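Local coordinates for protein 4-hydroxybutyrate CoA-transferase (Porphyromonas gingivalis, PDB 3EH7) that probably transfers coenzyme A between carboxylic acids such as acetate and 4-hydroxybutyrate, at residues Tyr165-Asn170 / Lys286-Leu292; Pro186-Leu190 / Met275-Tyr281; Ala37-Cys43 / Ala123-Leu127; Lys262-Pro266 / Glu291-Tyr297; Lys234-Ile239 / Val256-Lys262. All coordinates share one frame. Residues are numbered along the deposited sequence.

Contact 1: residues Tyr165-Asn170 / Lys286-Leu292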
# COMPACT_ATOMS: atom_id res chain seq x y z
N TYR A 165 17.61 26.60 13.99
CA TYR A 165 18.59 25.56 13.67
C TYR A 165 18.04 24.29 14.24
O TYR A 165 17.88 24.17 15.45
CB TYR A 165 19.96 25.88 14.27
CG TYR A 165 21.04 24.85 13.96
CD1 TYR A 165 21.19 23.72 14.77
CD2 TYR A 165 21.89 25.00 12.87
CE1 TYR A 165 22.15 22.78 14.51
CE2 TYR A 165 22.88 24.06 12.61
CZ TYR A 165 22.99 22.95 13.44
OH TYR A 165 23.94 21.99 13.22
N VAL A 166 17.66 23.36 13.37
CA VAL A 166 17.02 22.12 13.81
C VAL A 166 17.92 20.92 13.53
O VAL A 166 18.46 20.74 12.42
CB VAL A 166 15.63 21.93 13.16
CG1 VAL A 166 14.96 20.60 13.59
CG2 VAL A 166 14.73 23.14 13.50
N HIS A 167 18.02 20.08 14.55
CA HIS A 167 18.85 18.90 14.53
C HIS A 167 18.32 17.78 13.67
O HIS A 167 17.21 17.86 13.12
CB HIS A 167 19.06 18.42 15.97
CG HIS A 167 19.95 19.32 16.76
ND1 HIS A 167 21.32 19.29 16.65
CD2 HIS A 167 19.66 20.32 17.63
CE1 HIS A 167 21.84 20.22 17.44
NE2 HIS A 167 20.86 20.85 18.05
N GLY A 168 19.12 16.72 13.57
CA GLY A 168 18.83 15.54 12.74
C GLY A 168 19.65 15.57 11.46
O GLY A 168 20.63 16.32 11.36
N ASP A 169 19.26 14.77 10.47
CA ASP A 169 19.90 14.76 9.14
C ASP A 169 19.29 15.90 8.33
O ASP A 169 18.46 15.70 7.47
CB ASP A 169 19.71 13.42 8.45
CG ASP A 169 20.36 13.38 7.08
OD1 ASP A 169 21.35 14.12 6.83
OD2 ASP A 169 19.87 12.59 6.24
N ASN A 170 19.73 17.12 8.65
CA ASN A 170 18.99 18.31 8.30
C ASN A 170 19.90 19.49 8.00
O ASN A 170 19.51 20.64 8.23
CB ASN A 170 18.08 18.65 9.48
CG ASN A 170 16.99 19.61 9.12
OD1 ASN A 170 16.44 19.58 8.01
ND2 ASN A 170 16.63 20.45 10.10
N LYS A 286 17.97 24.63 18.19
CA LYS A 286 19.14 24.03 18.85
C LYS A 286 18.75 23.02 19.93
O LYS A 286 19.50 22.81 20.89
CB LYS A 286 20.04 25.12 19.44
CG LYS A 286 20.61 26.06 18.39
CD LYS A 286 21.27 27.29 19.04
CE LYS A 286 22.45 27.82 18.19
NZ LYS A 286 22.20 27.70 16.71
N ASN A 287 17.60 22.36 19.77
CA ASN A 287 17.14 21.37 20.74
C ASN A 287 17.47 19.98 20.24
O ASN A 287 16.83 19.49 19.29
CB ASN A 287 15.64 21.54 20.98
CG ASN A 287 15.09 20.58 22.00
OD1 ASN A 287 15.73 19.62 22.37
ND2 ASN A 287 13.86 20.86 22.47
N PRO A 288 18.47 19.32 20.85
CA PRO A 288 18.87 18.03 20.28
C PRO A 288 17.87 16.90 20.49
O PRO A 288 18.06 15.83 19.93
CB PRO A 288 20.19 17.71 21.01
CG PRO A 288 20.17 18.50 22.25
CD PRO A 288 19.26 19.69 22.04
N ASP A 289 16.82 17.11 21.28
CA ASP A 289 15.79 16.09 21.42
C ASP A 289 14.81 16.11 20.25
O ASP A 289 13.93 15.26 20.20
CB ASP A 289 15.02 16.29 22.73
CG ASP A 289 15.89 16.10 23.96
OD1 ASP A 289 16.91 15.40 23.85
OD2 ASP A 289 15.57 16.66 25.02
N VAL A 290 14.93 17.09 19.35
CA VAL A 290 14.11 17.18 18.16
C VAL A 290 15.00 16.90 16.97
O VAL A 290 16.03 17.58 16.80
CB VAL A 290 13.49 18.59 17.97
CG1 VAL A 290 12.67 18.66 16.66
CG2 VAL A 290 12.63 18.98 19.17
N GLU A 291 14.64 15.89 16.17
CA GLU A 291 15.42 15.52 15.03
C GLU A 291 14.54 15.41 13.79
O GLU A 291 13.56 14.65 13.78
CB GLU A 291 16.19 14.21 15.30
CG GLU A 291 17.30 14.39 16.30
CD GLU A 291 18.09 13.12 16.60
OE1 GLU A 291 17.71 12.02 16.15
OE2 GLU A 291 19.07 13.23 17.37
N LEU A 292 14.86 16.21 12.77
CA LEU A 292 14.22 16.06 11.48
C LEU A 292 15.11 15.26 10.55
O LEU A 292 16.34 15.39 10.58
CB LEU A 292 13.88 17.39 10.83
CG LEU A 292 12.86 18.29 11.52
CD1 LEU A 292 12.17 19.26 10.54
CD2 LEU A 292 11.84 17.50 12.38
O HOH W 1 16.36 20.91 16.85
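The two backbones close in at two places. The amide N of Lys286 donates to Tyr165 O at 2.8 Å, and Leu292 N donates to His167 O at 2.9 Å, bringing strand 167-168 alongside strand 290-292. Between these bonds the chains bow apart, and water 1 fills the gap: it accepts from His167 N (3.0 Å) and lies 2.9 Å from Asn287 O. Asn287 and Pro288 suit the turn that precedes strand 290-292: OD1 of Asn287 receives Asp289 N (2.9 Å) in an Asx turn, within a type I turn whose second position suits proline. Gly168 is required, because a CB would clash with Leu292 O. On the side of Ile284, Val166 CG1 packs on Leu292 CG at 3.7 Å in a buried apolar layer, while the more exposed His167 ring carries Pro288 CB over one face. Strand 167-168 thus lies loosely, in parallel, at the edge of the mixed sheet, so that residues of the N-terminal family region join the sheet of the C-terminal half.

Contact 2: residues Pro186-Leu190 / Met275-Tyr281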
# COMPACT_ATOMS: atom_id res chain seq x y z
N PRO A 186 9.62 36.58 10.60
CA PRO A 186 9.05 35.44 11.28
C PRO A 186 8.53 34.43 10.26
O PRO A 186 7.88 34.80 9.29
CB PRO A 186 7.92 36.05 12.11
CG PRO A 186 7.59 37.33 11.42
CD PRO A 186 8.92 37.83 10.94
N ILE A 187 8.84 33.16 10.46
CA ILE A 187 8.35 32.15 9.51
C ILE A 187 6.84 32.00 9.71
O ILE A 187 6.30 32.52 10.68
CB ILE A 187 9.12 30.83 9.64
CG1 ILE A 187 8.83 30.12 10.95
CG2 ILE A 187 10.65 31.08 9.51
CD1 ILE A 187 9.53 28.73 11.04
N TYR A 188 6.14 31.33 8.79
CA TYR A 188 4.68 31.18 8.91
C TYR A 188 4.36 30.42 10.19
O TYR A 188 5.01 29.43 10.49
CB TYR A 188 4.05 30.46 7.71
CG TYR A 188 4.05 31.30 6.45
CD1 TYR A 188 3.48 32.57 6.43
CD2 TYR A 188 4.62 30.83 5.27
CE1 TYR A 188 3.48 33.36 5.28
CE2 TYR A 188 4.62 31.62 4.11
CZ TYR A 188 4.05 32.87 4.12
OH TYR A 188 4.06 33.64 2.97
N SER A 189 3.40 30.95 10.96
CA SER A 189 2.92 30.29 12.15
C SER A 189 1.44 29.95 12.07
O SER A 189 0.70 30.47 11.25
CB SER A 189 3.20 31.12 13.38
OG SER A 189 2.54 32.36 13.30
N LEU A 190 1.03 29.06 12.96
CA LEU A 190 -0.34 28.63 13.07
C LEU A 190 -0.82 28.95 14.46
O LEU A 190 -0.11 28.67 15.44
CB LEU A 190 -0.43 27.12 12.97
CG LEU A 190 -0.27 26.40 11.66
CD1 LEU A 190 -0.26 24.93 12.01
CD2 LEU A 190 -1.40 26.74 10.71
N MSE A 275 5.42 22.79 12.00
CA MSE A 275 4.68 24.05 11.90
C MSE A 275 3.87 24.29 13.18
O MSE A 275 3.29 23.36 13.73
CB MSE A 275 3.74 24.02 10.69
CG MSE A 275 2.91 25.27 10.55
SE MSE A 275 2.15 25.47 8.78
CE MSE A 275 2.65 23.76 8.04
N GLY A 276 3.84 25.54 13.63
CA GLY A 276 3.11 25.87 14.85
C GLY A 276 3.31 27.32 15.19
O GLY A 276 3.55 28.13 14.30
N SER A 277 3.22 27.65 16.47
CA SER A 277 3.37 29.02 16.90
C SER A 277 4.85 29.37 16.99
O SER A 277 5.73 28.51 16.90
CB SER A 277 2.73 29.23 18.28
OG SER A 277 3.50 28.61 19.29
N GLU A 278 5.11 30.66 17.20
CA GLU A 278 6.46 31.13 17.44
C GLU A 278 7.09 30.38 18.61
O GLU A 278 8.29 30.12 18.63
CB GLU A 278 6.45 32.65 17.67
CG GLU A 278 7.70 33.37 17.15
CD GLU A 278 8.18 32.89 15.77
OE1 GLU A 278 7.34 32.65 14.83
OE2 GLU A 278 9.42 32.74 15.63
N ASP A 279 6.26 29.98 19.56
CA ASP A 279 6.72 29.19 20.69
C ASP A 279 7.32 27.86 20.27
O ASP A 279 8.36 27.47 20.81
CB ASP A 279 5.58 28.94 21.66
CG ASP A 279 6.03 28.24 22.91
OD1 ASP A 279 7.17 28.45 23.38
OD2 ASP A 279 5.23 27.45 23.44
N VAL A 280 6.68 27.15 19.34
CA VAL A 280 7.23 25.87 18.87
C VAL A 280 8.61 26.05 18.23
O VAL A 280 9.53 25.26 18.48
CB VAL A 280 6.29 25.17 17.86
CG1 VAL A 280 7.03 24.10 17.07
CG2 VAL A 280 5.12 24.56 18.60
N TYR A 281 8.73 27.11 17.43
CA TYR A 281 9.95 27.41 16.74
C TYR A 281 11.10 27.77 17.69
O TYR A 281 12.24 27.45 17.39
CB TYR A 281 9.71 28.52 15.71
CG TYR A 281 8.61 28.20 14.71
CD1 TYR A 281 8.40 26.91 14.25
CD2 TYR A 281 7.78 29.21 14.23
CE1 TYR A 281 7.38 26.63 13.33
CE2 TYR A 281 6.78 28.94 13.32
CZ TYR A 281 6.58 27.64 12.88
OH TYR A 281 5.59 27.37 11.97
O HOH W 2 9.94 32.68 13.07
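Tyr281 is the polar hub of this contact. Its m rotamer (chi1 -56°) sends the phenol from the first turn of helix 278-284 back beneath the helix start, where the hydroxyl does two jobs: OH donates to Tyr188 O at 2.6 Å and accepts from Gly276 N at 3.0 Å. Ile187 takes the p rotamer with chi2 trans, which lays its CD1 atom 3.5 Å from the centroid of the Tyr281 ring, only 6° off the normal, a CH-pi contact; a slim, branched aliphatic chain is well shaped to cover that face. Leu190, the most covered residue, in the m,t conformation, rests CD1 against CG of Met275 (selenomethionine in the crystal) at 3.5 Å, while its amide N donates to Gly276 O at 3.0 Å. Gly276 suits its place because a CB would be crowded by Val280 CG2. Next comes Ser277, the N-cap: its p rotamer brings OG to Asp279 N (3.1 Å, weak), and OG also bonds Asp246. Glu278 bends out of the usual wells (chi1 -147°), so that OE2 accepts from water 2 at 2.6 Å, and that water accepts from Ile187 N at 2.9 Å. Backbone groups of an irregular loop, Tyr188 O and Ile187 N, find partners in the phenol and in a carboxylate-bound water, so the loop 186-190 is held to the helix start by polar bonds as well as by apolar cover.

Contact 3: residues Ala37-Cys43 / Ala123-Leu127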
# COMPACT_ATOMS: atom_id res chain seq x y z
N ALA A 37 5.68 25.66 6.46
CA ALA A 37 5.99 26.87 7.25
C ALA A 37 7.32 27.49 6.84
O ALA A 37 7.57 28.67 7.12
CB ALA A 37 6.00 26.57 8.76
N GLY A 38 8.15 26.71 6.15
CA GLY A 38 9.46 27.16 5.73
C GLY A 38 9.49 27.69 4.32
O GLY A 38 10.54 27.79 3.74
N VAL A 39 8.34 27.99 3.76
CA VAL A 39 8.30 28.56 2.41
C VAL A 39 9.19 29.81 2.42
O VAL A 39 9.10 30.63 3.32
CB VAL A 39 6.83 28.90 1.99
CG1 VAL A 39 6.80 30.13 1.12
CG2 VAL A 39 6.18 27.72 1.26
N PRO A 40 10.08 29.93 1.43
CA PRO A 40 11.00 31.07 1.42
C PRO A 40 10.29 32.38 0.99
O PRO A 40 10.24 32.70 -0.18
CB PRO A 40 12.04 30.64 0.38
CG PRO A 40 11.28 29.77 -0.54
CD PRO A 40 10.34 29.01 0.32
N GLN A 41 9.80 33.13 1.97
CA GLN A 41 8.91 34.26 1.69
C GLN A 41 9.51 35.36 0.82
O GLN A 41 8.80 35.90 -0.03
CB GLN A 41 8.38 34.87 3.00
CG GLN A 41 7.53 33.90 3.79
CD GLN A 41 7.19 34.41 5.17
OE1 GLN A 41 7.00 35.62 5.37
NE2 GLN A 41 7.12 33.49 6.14
N SER A 42 10.79 35.72 1.02
CA SER A 42 11.41 36.79 0.20
C SER A 42 11.52 36.42 -1.28
O SER A 42 11.24 37.24 -2.16
CB SER A 42 12.81 37.16 0.69
OG SER A 42 12.76 37.53 2.04
N CYS A 43 11.92 35.18 -1.55
CA CYS A 43 12.04 34.74 -2.94
C CYS A 43 10.68 34.58 -3.59
O CYS A 43 10.52 34.88 -4.76
CB CYS A 43 12.85 33.47 -3.07
SG CYS A 43 14.61 33.74 -2.71
N ALA A 123 15.84 24.67 -6.77
CA ALA A 123 15.37 24.49 -5.40
C ALA A 123 15.57 25.82 -4.70
O ALA A 123 16.69 26.34 -4.66
CB ALA A 123 16.16 23.39 -4.68
N ILE A 124 14.48 26.39 -4.19
CA ILE A 124 14.60 27.58 -3.34
C ILE A 124 14.27 27.09 -1.93
O ILE A 124 13.11 26.81 -1.62
CB ILE A 124 13.68 28.73 -3.77
CG1 ILE A 124 13.77 28.99 -5.26
CG2 ILE A 124 14.11 30.01 -3.08
CD1 ILE A 124 12.91 30.17 -5.73
N VAL A 125 15.31 26.98 -1.10
CA VAL A 125 15.12 26.51 0.24
C VAL A 125 15.44 27.57 1.29
O VAL A 125 16.45 28.27 1.19
CB VAL A 125 15.89 25.18 0.50
CG1 VAL A 125 15.26 24.07 -0.35
CG2 VAL A 125 17.40 25.32 0.25
N GLN A 126 14.58 27.67 2.30
CA GLN A 126 14.85 28.49 3.46
C GLN A 126 15.74 27.74 4.48
O GLN A 126 15.52 26.57 4.77
CB GLN A 126 13.57 29.00 4.09
CG GLN A 126 13.86 30.04 5.14
CD GLN A 126 12.67 30.48 5.93
OE1 GLN A 126 12.84 31.21 6.91
NE2 GLN A 126 11.45 30.09 5.52
N LEU A 127 16.75 28.44 4.99
CA LEU A 127 17.76 27.85 5.87
C LEU A 127 18.05 28.72 7.08
O LEU A 127 17.83 29.93 7.07
CB LEU A 127 19.06 27.62 5.09
CG LEU A 127 19.04 26.82 3.78
CD1 LEU A 127 20.35 27.08 3.01
CD2 LEU A 127 18.83 25.31 4.02
O HOH W 3 8.43 30.95 6.02
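Ile124 rests its CG2 methyl against both the pyrrolidine of Pro40 and the side chain of Cys43, 3.8 Å from Pro40 CG and 3.7 Å from Cys43 CB. Branched, flat and small, the three fit closely in a fully buried spot that Leu33 and Ile156 also line. Strand alternation turns Val125 the other way and brings Gln126 to the same side as Ile124. With chi1 and chi2 both trans, Gln126 reaches out fully to give its NE2 proton to Gly38 O at 3.0 Å. The same NE2 donates to water 3 (3.2 Å), which also accepts from Gln41 NE2 at 2.9 Å and donates to Ala37 O at 2.7 Å and Val39 O at 2.8 Å. A primary amide is apt here: NE2 supplies one proton to Gly38 O and one to the water that bridges the turn, while OE1 binds Asn160 on a neighbouring strand. Pro40, the N-cap of helix 41-49, offers no amide proton and needs none at that position; the amides of Ser42 and Cys43 in the first turn bond the carboxylate of Glu158. A central strand of a parallel sheet, 122-127, flanked by 30-33 and 154-160, thus meets the loop that turns from strand 30-33 into a covering helix. This is the layered build of a Rossmann-like open α/β domain, consistent with the N-terminal family region.

Contact 4: residues Lys262-Pro266 / Glu291-Tyr297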
# COMPACT_ATOMS: atom_id res chain seq x y z
N LYS A 262 10.52 4.22 23.27
CA LYS A 262 10.61 4.08 21.82
C LYS A 262 11.69 3.07 21.48
O LYS A 262 12.71 3.04 22.13
CB LYS A 262 11.00 5.40 21.17
CG LYS A 262 9.91 6.43 21.12
CD LYS A 262 10.44 7.73 20.48
CE LYS A 262 10.45 7.69 18.95
NZ LYS A 262 11.46 8.64 18.36
N THR A 263 11.48 2.30 20.42
CA THR A 263 12.44 1.32 19.99
C THR A 263 13.28 1.83 18.82
O THR A 263 14.20 1.15 18.40
CB THR A 263 11.71 0.04 19.61
OG1 THR A 263 10.68 0.37 18.67
CG2 THR A 263 11.11 -0.61 20.91
N LEU A 264 12.96 3.01 18.31
CA LEU A 264 13.78 3.69 17.32
C LEU A 264 13.92 5.12 17.80
O LEU A 264 12.94 5.72 18.19
CB LEU A 264 13.12 3.66 15.94
CG LEU A 264 14.00 4.12 14.77
CD1 LEU A 264 15.15 3.10 14.47
CD2 LEU A 264 13.13 4.37 13.53
N HIS A 265 15.13 5.67 17.74
CA HIS A 265 15.40 7.02 18.17
C HIS A 265 14.79 7.32 19.54
O HIS A 265 13.98 8.24 19.66
CB HIS A 265 14.93 8.03 17.12
CG HIS A 265 15.57 7.82 15.78
ND1 HIS A 265 16.92 7.99 15.57
CD2 HIS A 265 15.06 7.37 14.62
CE1 HIS A 265 17.21 7.68 14.32
NE2 HIS A 265 16.10 7.31 13.71
N PRO A 266 15.20 6.54 20.56
CA PRO A 266 14.67 6.72 21.90
C PRO A 266 14.99 8.09 22.46
O PRO A 266 16.06 8.65 22.17
CB PRO A 266 15.34 5.61 22.72
CG PRO A 266 16.53 5.24 21.95
CD PRO A 266 16.22 5.47 20.51
N GLU A 291 14.64 15.89 16.17
CA GLU A 291 15.42 15.52 15.03
C GLU A 291 14.54 15.41 13.79
O GLU A 291 13.56 14.65 13.78
CB GLU A 291 16.19 14.21 15.30
CG GLU A 291 17.30 14.39 16.30
CD GLU A 291 18.09 13.12 16.60
OE1 GLU A 291 17.71 12.02 16.15
OE2 GLU A 291 19.07 13.23 17.37
N LEU A 292 14.86 16.21 12.77
CA LEU A 292 14.22 16.06 11.48
C LEU A 292 15.11 15.26 10.55
O LEU A 292 16.34 15.39 10.58
CB LEU A 292 13.88 17.39 10.83
CG LEU A 292 12.86 18.29 11.52
CD1 LEU A 292 12.17 19.26 10.54
CD2 LEU A 292 11.84 17.50 12.38
N TYR A 293 14.45 14.42 9.74
CA TYR A 293 15.09 13.66 8.66
C TYR A 293 14.26 13.83 7.40
O TYR A 293 13.07 14.17 7.46
CB TYR A 293 15.18 12.18 9.00
CG TYR A 293 15.91 11.85 10.27
CD1 TYR A 293 15.29 11.94 11.50
CD2 TYR A 293 17.25 11.44 10.23
CE1 TYR A 293 15.97 11.63 12.67
CE2 TYR A 293 17.95 11.15 11.36
CZ TYR A 293 17.31 11.22 12.59
OH TYR A 293 18.05 10.93 13.74
N PRO A 294 14.87 13.58 6.24
CA PRO A 294 14.12 13.66 5.01
C PRO A 294 13.00 12.61 4.94
O PRO A 294 13.03 11.55 5.61
CB PRO A 294 15.17 13.47 3.91
CG PRO A 294 16.39 13.00 4.58
CD PRO A 294 16.31 13.37 6.01
N VAL A 295 12.01 12.93 4.12
CA VAL A 295 10.77 12.17 4.14
C VAL A 295 10.96 10.69 3.74
O VAL A 295 10.19 9.83 4.19
CB VAL A 295 9.67 12.88 3.32
CG1 VAL A 295 10.01 12.89 1.78
CG2 VAL A 295 8.28 12.24 3.63
N ASP A 296 11.98 10.40 2.91
CA ASP A 296 12.24 9.03 2.50
C ASP A 296 12.76 8.18 3.65
O ASP A 296 12.79 6.96 3.54
CB ASP A 296 13.17 8.94 1.28
CG ASP A 296 14.52 9.61 1.50
OD1 ASP A 296 14.59 10.67 2.14
OD2 ASP A 296 15.49 9.09 0.96
N TYR A 297 13.19 8.81 4.74
CA TYR A 297 13.50 8.09 5.95
C TYR A 297 12.28 8.03 6.86
O TYR A 297 11.77 6.92 7.15
CB TYR A 297 14.72 8.71 6.66
CG TYR A 297 15.08 8.01 7.94
CD1 TYR A 297 15.79 6.81 7.93
CD2 TYR A 297 14.70 8.53 9.17
CE1 TYR A 297 16.12 6.16 9.11
CE2 TYR A 297 15.03 7.90 10.35
CZ TYR A 297 15.74 6.72 10.31
OH TYR A 297 16.03 6.11 11.48
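Glu291, in the middle of strand 290-292, points its CB toward the loop 262-266, but its OE1 lies 4.1 Å from His265 ND1 and accepts instead from Tyr293 OH at 2.7 Å; OE2 forms a salt bridge with Lys268. Leu292, the next strand residue, faces the other way, onto Ala271 in the adjoining strand. At Tyr293 the side chain again points toward the loop. Its ring meets that of His265 obliquely, centroids 5.2 Å apart and planes at 34°, with Tyr293 CE1 over the imidazole face and Tyr293 OH 3.4 Å from His265 CE1. His265, Tyr293 and Tyr297 make an aromatic cluster on the protein surface, where the C-terminal half's mixed sheet passes from a strand into a short helix. Aromatic rings with polar atoms at the rim can meet one another and still hydrogen-bond at such a partly exposed place. Pro294 is the N-cap of helix 295-298, and its carbonyl O takes Tyr297 N at 2.9 Å. Tyr297, with chi1 trans, extends its ring so that OH and His265 NE2 share a short hydrogen bond of 2.5 Å. The His265 backbone is in the left-handed region (phi 47°), and its carbonyl O accepts from Lys262 NZ at 2.9 Å. Beside it Leu264 CD2 comes to 4.0 Å from Tyr297 OH, and both side chains rest on Val303 of helix 301-304.

Contact 5: residues Lys234-Ile239 / Val256-Lys262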
# COMPACT_ATOMS: atom_id res chain seq x y z
N LYS A 234 -1.44 9.88 30.24
CA LYS A 234 -0.67 8.80 29.65
C LYS A 234 0.78 8.92 30.08
O LYS A 234 1.24 10.00 30.47
CB LYS A 234 -0.81 8.80 28.12
CG LYS A 234 -2.24 8.45 27.62
CD LYS A 234 -2.50 6.95 27.82
CE LYS A 234 -3.90 6.63 28.25
NZ LYS A 234 -4.84 6.77 27.14
N LYS A 235 1.50 7.81 29.97
CA LYS A 235 2.90 7.71 30.40
C LYS A 235 3.85 7.33 29.26
O LYS A 235 3.56 6.39 28.51
CB LYS A 235 3.02 6.64 31.47
CG LYS A 235 2.10 6.83 32.68
CD LYS A 235 2.34 8.15 33.42
CE LYS A 235 1.33 8.27 34.56
NZ LYS A 235 1.28 9.64 35.11
N ASP A 236 4.99 8.02 29.20
CA ASP A 236 6.07 7.74 28.23
C ASP A 236 5.65 7.47 26.79
O ASP A 236 6.09 6.51 26.17
CB ASP A 236 6.96 6.60 28.73
CG ASP A 236 7.67 6.94 30.01
OD1 ASP A 236 8.43 7.95 30.04
OD2 ASP A 236 7.44 6.21 30.99
N LEU A 237 4.84 8.36 26.25
CA LEU A 237 4.54 8.35 24.82
C LEU A 237 5.75 8.87 24.08
O LEU A 237 6.57 9.57 24.65
CB LEU A 237 3.30 9.20 24.53
CG LEU A 237 2.03 8.83 25.34
CD1 LEU A 237 0.86 9.70 24.91
CD2 LEU A 237 1.69 7.36 25.14
N GLY A 238 5.87 8.46 22.82
CA GLY A 238 6.95 8.90 21.93
C GLY A 238 6.41 9.47 20.65
O GLY A 238 5.22 9.30 20.33
N ILE A 239 7.27 10.14 19.89
CA ILE A 239 6.88 10.74 18.62
C ILE A 239 7.72 10.23 17.43
O ILE A 239 8.96 10.33 17.42
CB ILE A 239 6.99 12.28 18.69
CG1 ILE A 239 5.94 12.86 19.65
CG2 ILE A 239 6.88 12.91 17.29
CD1 ILE A 239 4.51 12.70 19.17
N VAL A 256 4.50 13.96 29.60
CA VAL A 256 3.81 12.79 29.05
C VAL A 256 4.61 12.17 27.89
O VAL A 256 4.79 10.96 27.83
CB VAL A 256 2.35 13.12 28.66
CG1 VAL A 256 1.69 11.96 27.91
CG2 VAL A 256 1.55 13.49 29.92
N ILE A 257 5.09 13.01 26.97
CA ILE A 257 5.82 12.54 25.80
C ILE A 257 7.29 12.61 26.14
O ILE A 257 7.84 13.70 26.18
CB ILE A 257 5.55 13.38 24.55
CG1 ILE A 257 4.09 13.18 24.09
CG2 ILE A 257 6.52 12.95 23.39
CD1 ILE A 257 3.64 14.13 22.94
N THR A 258 7.89 11.46 26.45
CA THR A 258 9.29 11.36 26.83
C THR A 258 10.17 10.68 25.77
O THR A 258 11.40 10.79 25.78
CB THR A 258 9.44 10.52 28.12
OG1 THR A 258 8.97 9.20 27.87
CG2 THR A 258 8.64 11.15 29.30
N GLY A 259 9.54 9.93 24.88
CA GLY A 259 10.26 9.05 23.97
C GLY A 259 10.97 7.89 24.64
O GLY A 259 11.79 7.23 24.01
N LYS A 260 10.69 7.65 25.91
CA LYS A 260 11.54 6.76 26.69
C LYS A 260 11.29 5.30 26.39
O LYS A 260 12.17 4.47 26.61
CB LYS A 260 11.50 7.09 28.20
CG LYS A 260 12.51 8.21 28.60
CD LYS A 260 12.72 8.33 30.12
CE LYS A 260 11.99 9.54 30.75
NZ LYS A 260 12.50 10.88 30.28
N LYS A 261 10.11 4.96 25.86
CA LYS A 261 9.80 3.58 25.52
C LYS A 261 9.92 3.30 24.02
O LYS A 261 9.43 2.26 23.56
CB LYS A 261 8.40 3.22 25.98
CG LYS A 261 8.22 3.29 27.48
CD LYS A 261 8.89 2.16 28.16
CE LYS A 261 8.64 2.20 29.67
NZ LYS A 261 9.43 1.11 30.27
N LYS A 262 10.52 4.22 23.27
CA LYS A 262 10.61 4.08 21.82
C LYS A 262 11.69 3.07 21.48
O LYS A 262 12.71 3.04 22.13
CB LYS A 262 11.00 5.40 21.17
CG LYS A 262 9.91 6.43 21.12
CD LYS A 262 10.44 7.73 20.48
CE LYS A 262 10.45 7.69 18.95
NZ LYS A 262 11.46 8.64 18.36
O HOH W 4 8.22 6.44 24.39
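One carbonyl, Leu237 O, gathers three neighbours: Gly259 N at 3.0 Å, Thr258 N at 2.9 Å in a weak, bent bond, and Ile257 CA at 3.3 Å in a CA-H...O contact. It belongs to a single backbone bridge of Leu237 with Ile257, completed by Leu237 N donating to Val256 O at 3.0 Å, just where the chain enters strand 238-240 of the mixed sheet. An ST turn follows: Thr258 OG1 accepts from Lys260 N (3.0 Å) and donates to Asp236 OD1 (2.6 Å). Water 4 adds a link from Asp236 O to Lys261 N, each 2.8 Å away. Gly259 has positive phi, easy for glycine, and opens a type I turn; Gly238 must lack CB, which would strike Lys262 CG. The branched side chains of Ile239 and Ile257 both pack against helix 246-253, Ile239 CG1 touching Ile257 CG2 at 3.8 Å. Lys262 stretches past Gly238, and its NZ donates to Lys268 O, to His265 O and, at 3.2 Å, to Ile239 O.

From the N terminus, contact 3 closes first, joining a loop and helix start to a central strand of the parallel sheet before any other contact opens. Contact 1 opens at 165-170 and contact 2 at 186-190; contact 2 lies within the span of contact 1, and contact 5, from 234-239 to 256-262, within both. Contact 4 begins on Lys262, where contact 5 ends, and crosses contacts 2 and 1, which close at 275-281 and 286-292, before it finishes by 297; it shares Glu291 and Leu292 with contact 1. Contacts 1, 4 and 5 all reach the mixed sheet. Contacts 1 and 2 tie the N-terminal half to the C-terminal half, and contact 2 also touches contact 3.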